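Local coordinates for type IV pilus assembly protein PilF (Thermus thermophilus HB8, PDB 5OIU) that hydrolyses ATP as a hexameric AAA+ motor and is thought to power the assembly of type IV pili, at residues M258-P262 and F263-A267. Sequence-based numbering, arbitrary orientation.
Sequences MGVEP and FNISA
V260, in the loop before helix 262-268, packs tightly on I265 of its first turn, the side chains crossing at about a right angle with V260 CG1 3.3 Å from I265 CG1. This methyl is anti to the backbone N of V260 (chi1 -169°), which turns it onto the isoleucine stem. Beside this buried pair E261, the N-cap residue, opens the helix: E261 O accepts I265 N at 2.8 Å, and P262 O takes S266 N in the next bond.

On the other side the contacts are longer, and E261 is partly exposed while the F263 ring stays buried. E261 CB lies over one face of the ring, 3.9 Å from its centroid, a CH-pi contact, and the bent glutamate chain carries OE1 to 3.7 Å from F263 CE2, the carboxylate lying 20° from the ring plane. Replacing F263 with an alanine is likely to leave E261 CB without the face it rests on and open a gap toward the neighbouring subunit.

The Schellman motif at G259 ends helix 248-257, whose L255 touches both V260 and I265; helix 223-235 adds A226 and T230 against V260, helix 339-347 packs I345 on I265, and F263 meets E257 of a neighbouring subunit.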
ATOM      1  N   MET C 258       1.905   3.391 -13.488  1.00 43.20           N
ATOM      2  CA  MET C 258       2.663   4.327 -14.247  1.00 45.82           C
ATOM      3  C   MET C 258       2.414   5.765 -13.833  1.00 48.51           C
ATOM      4  O   MET C 258       3.047   6.657 -14.327  1.00 49.73           O
ATOM      5  CB  MET C 258       2.470   4.107 -15.726  1.00 47.71           C
ATOM      6  CG  MET C 258       2.932   2.755 -16.188  1.00 49.16           C
ATOM      7  SD  MET C 258       2.375   2.300 -17.818  1.00 49.26           S
ATOM      8  CE  MET C 258       3.843   2.571 -18.740  1.00 44.44           C
ATOM      9  N   GLY C 259       1.502   5.970 -12.903  1.00 44.91           N
ATOM     10  CA  GLY C 259       1.222   7.281 -12.373  1.00 41.80           C
ATOM     11  C   GLY C 259      -0.033   7.926 -12.890  1.00 48.34           C
ATOM     12  O   GLY C 259      -0.210   9.133 -12.708  1.00 53.69           O
ATOM     13  N   VAL C 260      -0.905   7.173 -13.541  1.00 44.84           N
ATOM     14  CA  VAL C 260      -2.177   7.720 -13.970  1.00 45.40           C
ATOM     15  C   VAL C 260      -3.104   7.721 -12.769  1.00 45.95           C
ATOM     16  O   VAL C 260      -3.331   6.673 -12.161  1.00 48.76           O
ATOM     17  CB  VAL C 260      -2.769   6.902 -15.121  1.00 44.64           C
ATOM     18  CG1 VAL C 260      -3.955   7.645 -15.716  1.00 43.23           C
ATOM     19  CG2 VAL C 260      -1.706   6.640 -16.173  1.00 40.21           C
ATOM     20  N   GLU C 261      -3.634   8.890 -12.426  1.00 41.13           N
ATOM     21  CA  GLU C 261      -4.564   8.988 -11.306  1.00 47.38           C
ATOM     22  C   GLU C 261      -5.734   8.033 -11.509  1.00 43.58           C
ATOM     23  O   GLU C 261      -6.333   8.015 -12.592  1.00 49.19           O
ATOM     24  CB  GLU C 261      -5.099  10.413 -11.150  1.00 48.38           C
ATOM     25  CG  GLU C 261      -4.115  11.377 -10.553  1.00 49.66           C
ATOM     26  CD  GLU C 261      -3.817  11.048  -9.120  1.00 53.35           C
ATOM     27  OE1 GLU C 261      -4.635  10.333  -8.500  1.00 55.46           O
ATOM     28  OE2 GLU C 261      -2.773  11.510  -8.614  1.00 60.97           O
ATOM     29  N   PRO C 262      -6.089   7.234 -10.512  1.00 46.49           N
ATOM     30  CA  PRO C 262      -7.269   6.368 -10.660  1.00 45.47           C
ATOM     31  C   PRO C 262      -8.521   7.117 -11.098  1.00 45.57           C
ATOM     32  O   PRO C 262      -9.332   6.564 -11.855  1.00 46.67           O
ATOM     33  CB  PRO C 262      -7.427   5.757  -9.262  1.00 41.33           C
ATOM     34  CG  PRO C 262      -6.037   5.812  -8.681  1.00 45.57           C
ATOM     35  CD  PRO C 262      -5.412   7.059  -9.212  1.00 44.54           C
ATOM     36  N   PHE C 263      -8.714   8.363 -10.664  1.00 45.05           N
ATOM     37  CA  PHE C 263      -9.916   9.053 -11.114  1.00 44.86           C
ATOM     38  C   PHE C 263      -9.817   9.400 -12.595  1.00 43.34           C
ATOM     39  O   PHE C 263     -10.816   9.305 -13.317  1.00 38.89           O
ATOM     40  CB  PHE C 263     -10.223  10.285 -10.232  1.00 43.46           C
ATOM     41  CG  PHE C 263      -9.213  11.418 -10.309  1.00 39.64           C
ATOM     42  CD1 PHE C 263      -9.225  12.321 -11.365  1.00 42.98           C
ATOM     43  CD2 PHE C 263      -8.329  11.636  -9.274  1.00 37.84           C
ATOM     44  CE1 PHE C 263      -8.325  13.391 -11.415  1.00 44.60           C
ATOM     45  CE2 PHE C 263      -7.429  12.694  -9.315  1.00 44.40           C
ATOM     46  CZ  PHE C 263      -7.431  13.580 -10.393  1.00 46.76           C
ATOM     47  N   ASN C 264      -8.619   9.734 -13.078  1.00 40.04           N
ATOM     48  CA  ASN C 264      -8.447   9.923 -14.514  1.00 43.28           C
ATOM     49  C   ASN C 264      -8.559   8.600 -15.280  1.00 42.12           C
ATOM     50  O   ASN C 264      -9.066   8.585 -16.405  1.00 38.68           O
ATOM     51  CB  ASN C 264      -7.116  10.636 -14.787  1.00 44.67           C
ATOM     52  CG  ASN C 264      -7.198  12.161 -14.526  1.00 47.23           C
ATOM     53  OD1 ASN C 264      -8.293  12.726 -14.404  1.00 45.60           O
ATOM     54  ND2 ASN C 264      -6.046  12.818 -14.452  1.00 44.50           N
ATOM     55  N   ILE C 265      -8.138   7.477 -14.687  1.00 43.15           N
ATOM     56  CA  ILE C 265      -8.348   6.183 -15.337  1.00 40.30           C
ATOM     57  C   ILE C 265      -9.835   5.876 -15.435  1.00 38.51           C
ATOM     58  O   ILE C 265     -10.333   5.440 -16.480  1.00 40.48           O
ATOM     59  CB  ILE C 265      -7.592   5.074 -14.579  1.00 40.50           C
ATOM     60  CG1 ILE C 265      -6.100   5.389 -14.508  1.00 44.80           C
ATOM     61  CG2 ILE C 265      -7.821   3.731 -15.205  1.00 32.28           C
ATOM     62  CD1 ILE C 265      -5.272   4.334 -13.778  1.00 44.00           C
ATOM     63  N   SER C 266     -10.570   6.116 -14.351  1.00 40.89           N
ATOM     64  CA  SER C 266     -11.994   5.799 -14.336  1.00 45.13           C
ATOM     65  C   SER C 266     -12.760   6.623 -15.367  1.00 40.11           C
ATOM     66  O   SER C 266     -13.682   6.121 -16.020  1.00 38.14           O
ATOM     67  CB  SER C 266     -12.565   6.029 -12.933  1.00 45.09           C
ATOM     68  OG  SER C 266     -13.881   5.505 -12.850  1.00 50.98           O
ATOM     69  N   ALA C 267     -12.375   7.884 -15.540  1.00 36.02           N
ATOM     70  CA  ALA C 267     -13.105   8.787 -16.414  1.00 41.30           C
ATOM     71  C   ALA C 267     -12.857   8.543 -17.903  1.00 39.79           C
ATOM     72  O   ALA C 267     -13.688   8.944 -18.721  1.00 36.04           O
ATOM     73  CB  ALA C 267     -12.749  10.235 -16.059  1.00 38.38           C
TER